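Local coordinates for protein putative isomerase (Sinorhizobium meliloti, PDB 2PPG) that is of undetermined function but belongs to the enolase superfamily, combining an N-terminal capping domain with a TIM-type barrel domain, at residues A136-G141 with G377-K382; I203-L208 with V212-D217. All coordinates share one frame; numbering follows the deposited sequence.

Contact 1 of 2, residues A136-G141 with G377-K382; sequences AGKLAG and GVEPSK
A salt bridge at the surface joins K138 and E379, tying the last turn of helix 119-140 to the short strand 378-380. The helix falls in the N-terminal family region of this enolase-superfamily protein and the strand in its barrel-like C-terminal region; the two segments are 236 residues apart at their closest ends. It is sparse: only 79 Å² is buried, and one pair of side chains carries it. The two side chains reach for each other from opposite directions, both extended beyond CG. With CG of K138 beside the backbone N (chi1 -72°), the extended side chain carries NZ toward E379 while keeping it within bonding range of its own helix. K138 NZ lies 2.8 Å from E379 OE2, which it meets from above the carboxylate plane, 52° out of it. The nitrogen has two more acceptors: D134, one turn back on the same helix, forms a second salt bridge, and the carbonyl O of V66 takes a hydrogen bond. Two carboxylates about one ammonium should keep the lysine charged. E379 in turn leans on W68 of strand 66-72, while its backbone pairs with V358. Beyond the bridge, the helix closes in a Schellman motif at G141, and S381 N-caps the following helix with its OG on A384 N. The ammonium does not come alone to the carboxylate: K138 CE sits 3.1 Å from E379 OE2.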
# COMPACT_ATOMS: atom_id res chain seq x y z
N ALA A 136 -26.27 27.02 27.42
CA ALA A 136 -26.86 25.72 27.70
C ALA A 136 -26.56 25.27 29.14
O ALA A 136 -27.47 24.88 29.86
CB ALA A 136 -26.41 24.68 26.68
N GLY A 137 -25.30 25.34 29.56
CA GLY A 137 -24.93 25.08 30.95
C GLY A 137 -25.67 25.95 31.97
O GLY A 137 -26.17 25.45 32.99
N LYS A 138 -25.75 27.25 31.70
CA LYS A 138 -26.46 28.17 32.59
C LYS A 138 -27.95 27.87 32.68
O LYS A 138 -28.50 27.82 33.78
CB LYS A 138 -26.22 29.62 32.18
CG LYS A 138 -24.82 30.07 32.50
CD LYS A 138 -24.57 31.53 32.13
CE LYS A 138 -23.18 31.94 32.59
NZ LYS A 138 -22.61 33.05 31.77
N LEU A 139 -28.58 27.65 31.53
CA LEU A 139 -30.00 27.30 31.44
C LEU A 139 -30.36 26.01 32.15
O LEU A 139 -31.48 25.86 32.61
CB LEU A 139 -30.41 27.17 29.98
CG LEU A 139 -31.28 28.26 29.37
CD1 LEU A 139 -31.15 29.56 30.13
CD2 LEU A 139 -30.90 28.43 27.91
N ALA A 140 -29.41 25.08 32.21
CA ALA A 140 -29.65 23.77 32.83
C ALA A 140 -29.07 23.68 34.24
O ALA A 140 -29.29 22.69 34.94
CB ALA A 140 -29.07 22.67 31.96
N GLY A 141 -28.35 24.72 34.65
CA GLY A 141 -27.70 24.73 35.95
C GLY A 141 -26.56 23.74 36.00
O GLY A 141 -26.27 23.17 37.05
N GLY A 377 -18.44 28.71 33.74
CA GLY A 377 -18.04 28.92 35.13
C GLY A 377 -17.12 30.12 35.30
O GLY A 377 -16.78 30.48 36.42
N VAL A 378 -16.69 30.72 34.18
CA VAL A 378 -15.98 31.99 34.21
C VAL A 378 -16.71 33.00 33.35
O VAL A 378 -17.44 32.62 32.44
CB VAL A 378 -14.50 31.88 33.73
CG1 VAL A 378 -13.92 30.54 34.09
CG2 VAL A 378 -14.38 32.13 32.26
N GLU A 379 -16.52 34.29 33.65
CA GLU A 379 -17.14 35.38 32.89
C GLU A 379 -16.22 36.59 32.94
O GLU A 379 -15.32 36.62 33.76
CB GLU A 379 -18.50 35.75 33.47
CG GLU A 379 -19.59 34.74 33.20
CD GLU A 379 -20.84 34.99 34.02
OE1 GLU A 379 -21.03 36.13 34.51
OE2 GLU A 379 -21.64 34.05 34.19
N PRO A 380 -16.45 37.58 32.07
CA PRO A 380 -15.63 38.79 32.19
C PRO A 380 -16.10 39.56 33.42
O PRO A 380 -17.30 39.61 33.70
CB PRO A 380 -15.96 39.58 30.91
CG PRO A 380 -16.71 38.62 30.02
CD PRO A 380 -17.40 37.67 30.95
N SER A 381 -15.16 40.13 34.16
CA SER A 381 -15.50 40.89 35.36
C SER A 381 -16.13 42.21 34.93
O SER A 381 -16.03 42.58 33.76
CB SER A 381 -14.25 41.14 36.20
OG SER A 381 -13.26 41.82 35.45
N LYS A 382 -16.79 42.90 35.87
CA LYS A 382 -17.33 44.25 35.61
C LYS A 382 -16.26 45.21 35.04
O LYS A 382 -16.54 46.00 34.14
CB LYS A 382 -17.96 44.88 36.88
CG LYS A 382 -19.18 44.14 37.49
CD LYS A 382 -20.08 43.42 36.47
CE LYS A 382 -20.84 44.37 35.55
NZ LYS A 382 -21.88 45.16 36.27

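Contact 2 of 2, residues I203-L208 with V212-D217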
# COMPACT_ATOMS: atom_id res chain seq x y z
N ILE A 203 20.88 22.40 29.37
CA ILE A 203 20.87 23.24 30.55
C ILE A 203 19.60 23.05 31.36
O ILE A 203 19.67 22.91 32.58
CB ILE A 203 21.18 24.74 30.26
CG1 ILE A 203 21.82 25.38 31.48
CG2 ILE A 203 19.92 25.51 29.84
CD1 ILE A 203 22.53 26.68 31.21
N LEU A 204 18.44 23.01 30.68
CA LEU A 204 17.17 22.76 31.35
C LEU A 204 17.19 21.41 32.09
O LEU A 204 16.82 21.33 33.26
CB LEU A 204 16.00 22.84 30.37
CG LEU A 204 15.66 24.18 29.69
CD1 LEU A 204 14.45 24.03 28.78
CD2 LEU A 204 15.44 25.34 30.65
N ARG A 205 17.65 20.36 31.42
CA ARG A 205 17.87 19.07 32.08
C ARG A 205 18.84 19.17 33.27
O ARG A 205 18.64 18.52 34.30
CB ARG A 205 18.37 18.02 31.07
CG ARG A 205 18.47 16.58 31.63
CD ARG A 205 17.15 16.09 32.26
NE ARG A 205 16.07 15.99 31.28
CZ ARG A 205 14.80 15.73 31.58
NH1 ARG A 205 14.42 15.56 32.84
NH2 ARG A 205 13.89 15.64 30.62
N GLU A 206 19.88 19.98 33.12
CA GLU A 206 20.85 20.14 34.18
C GLU A 206 20.19 20.85 35.35
O GLU A 206 20.24 20.37 36.48
CB GLU A 206 22.09 20.91 33.71
CG GLU A 206 23.20 21.01 34.77
CD GLU A 206 23.74 19.65 35.20
OE1 GLU A 206 23.25 18.62 34.68
OE2 GLU A 206 24.67 19.60 36.05
N ARG A 207 19.56 21.98 35.05
CA ARG A 207 18.95 22.81 36.09
C ARG A 207 17.78 22.15 36.81
O ARG A 207 17.61 22.36 38.01
CB ARG A 207 18.52 24.16 35.51
CG ARG A 207 18.06 25.18 36.55
CD ARG A 207 19.17 25.50 37.54
NE ARG A 207 18.70 26.23 38.72
CZ ARG A 207 18.05 25.66 39.74
NH1 ARG A 207 17.78 24.37 39.71
NH2 ARG A 207 17.65 26.39 40.77
N LEU A 208 16.99 21.34 36.11
CA LEU A 208 15.74 20.84 36.70
C LEU A 208 15.77 19.41 37.25
O LEU A 208 14.91 19.04 38.05
CB LEU A 208 14.59 21.00 35.70
CG LEU A 208 14.39 22.40 35.13
CD1 LEU A 208 13.16 22.47 34.25
CD2 LEU A 208 14.29 23.40 36.26
N VAL A 212 11.74 15.59 35.69
CA VAL A 212 10.88 16.56 35.04
C VAL A 212 10.70 16.34 33.52
O VAL A 212 11.62 15.85 32.84
CB VAL A 212 11.43 17.97 35.32
CG1 VAL A 212 11.30 18.86 34.13
CG2 VAL A 212 10.75 18.56 36.55
N ARG A 213 9.52 16.67 33.00
CA ARG A 213 9.24 16.54 31.56
C ARG A 213 9.48 17.85 30.84
O ARG A 213 9.11 18.92 31.32
CB ARG A 213 7.82 16.06 31.31
CG ARG A 213 7.53 14.67 31.83
CD ARG A 213 6.14 14.19 31.42
NE ARG A 213 5.08 15.08 31.90
CZ ARG A 213 3.78 14.88 31.69
NH1 ARG A 213 3.37 13.83 31.01
NH2 ARG A 213 2.90 15.74 32.16
N ILE A 214 10.13 17.74 29.68
CA ILE A 214 10.60 18.91 28.93
C ILE A 214 10.36 18.70 27.44
O ILE A 214 10.97 17.84 26.80
CB ILE A 214 12.10 19.19 29.16
CG1 ILE A 214 12.41 19.41 30.64
CG2 ILE A 214 12.52 20.42 28.40
CD1 ILE A 214 13.89 19.40 30.95
N ALA A 215 9.47 19.50 26.89
CA ALA A 215 9.15 19.40 25.49
C ALA A 215 9.75 20.59 24.74
O ALA A 215 10.20 21.56 25.35
CB ALA A 215 7.64 19.36 25.32
N CYS A 216 9.77 20.48 23.42
CA CYS A 216 10.25 21.55 22.56
C CYS A 216 9.23 21.93 21.48
O CYS A 216 8.78 21.08 20.70
CB CYS A 216 11.55 21.14 21.90
SG CYS A 216 12.16 22.37 20.73
N ASP A 217 8.85 23.20 21.44
CA ASP A 217 7.96 23.68 20.40
C ASP A 217 8.82 24.27 19.27
O ASP A 217 9.41 25.32 19.42
CB ASP A 217 6.99 24.72 20.97
CG ASP A 217 6.01 25.28 19.93
OD1 ASP A 217 6.18 25.04 18.72
OD2 ASP A 217 5.06 25.98 20.34
O HOH W 1 11.14 15.12 29.17
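The carbonyl O of V212 is gripped by both terminal nitrogens of R205, in the beta-alpha-beta unit where helix 197-208 turns into strand 213-217 of the barrel. R205 NH1 gives the stronger bond, 2.8 Å to V212 O with an N-H...O angle of 148°; R205 NH2 adds a weak one to that same oxygen at 3.2 Å. The oxygen lies somewhat out of the guanidinium plane, by 16°. In R205 CG lies opposite the main-chain N, and the bends at chi2 and chi3 then fold the side chain round, carrying its end to the start of the strand. Once there, it is fixed from several directions: NE donates to H237 O, NH2 also to G238 O, and NH1 also to G209 O in the connecting turn. These backbone acceptors hold the group's rotation as it bridges the turn and the segment before the next strand. The O of a water lying in the guanidinium plane is 2.9 Å from I214 N and accepts its hydrogen bond, along with a weak one from R205 NH2, linking the arginine to the strand backbone as well. Over one face lies I214 CD1, offset toward the rim, so the arginine is met by a methyl group as well as by oxygens. Alongside these polar bonds, aliphatic groups seat the helix on the strand. F188 and F186 of strand 185-189 continue the apolar layer, touching L204 and L208 respectively. Both branches of I214 touch L204: CG2 lies 4.1 Å from L204 CD1, while CD1, the methyl over the guanidinium, approaches L204 CB equally closely. Nearer the turn, L208 CD1 meets V212 CG1 at 4.1 Å.

Overall arrangement
Contacts 1 and 2 lie on opposite sides of the chain's centre, their centres 38 Å apart and their nearest atoms about 22 Å apart, so neither touches the other. They work at different scales. Contact 1 brings together parts of the chain more than two hundred residues apart, at the surface, through charge; contact 2 falls within that interval and joins a helix to the very next strand, mostly buried. Strand 213-217 of contact 2 ends at D217, whose carboxylate lies close to that of E243. That end of the barrel strands is where the active site sits in enolase-superfamily relatives; contact 2 itself forms nearer the strand's start.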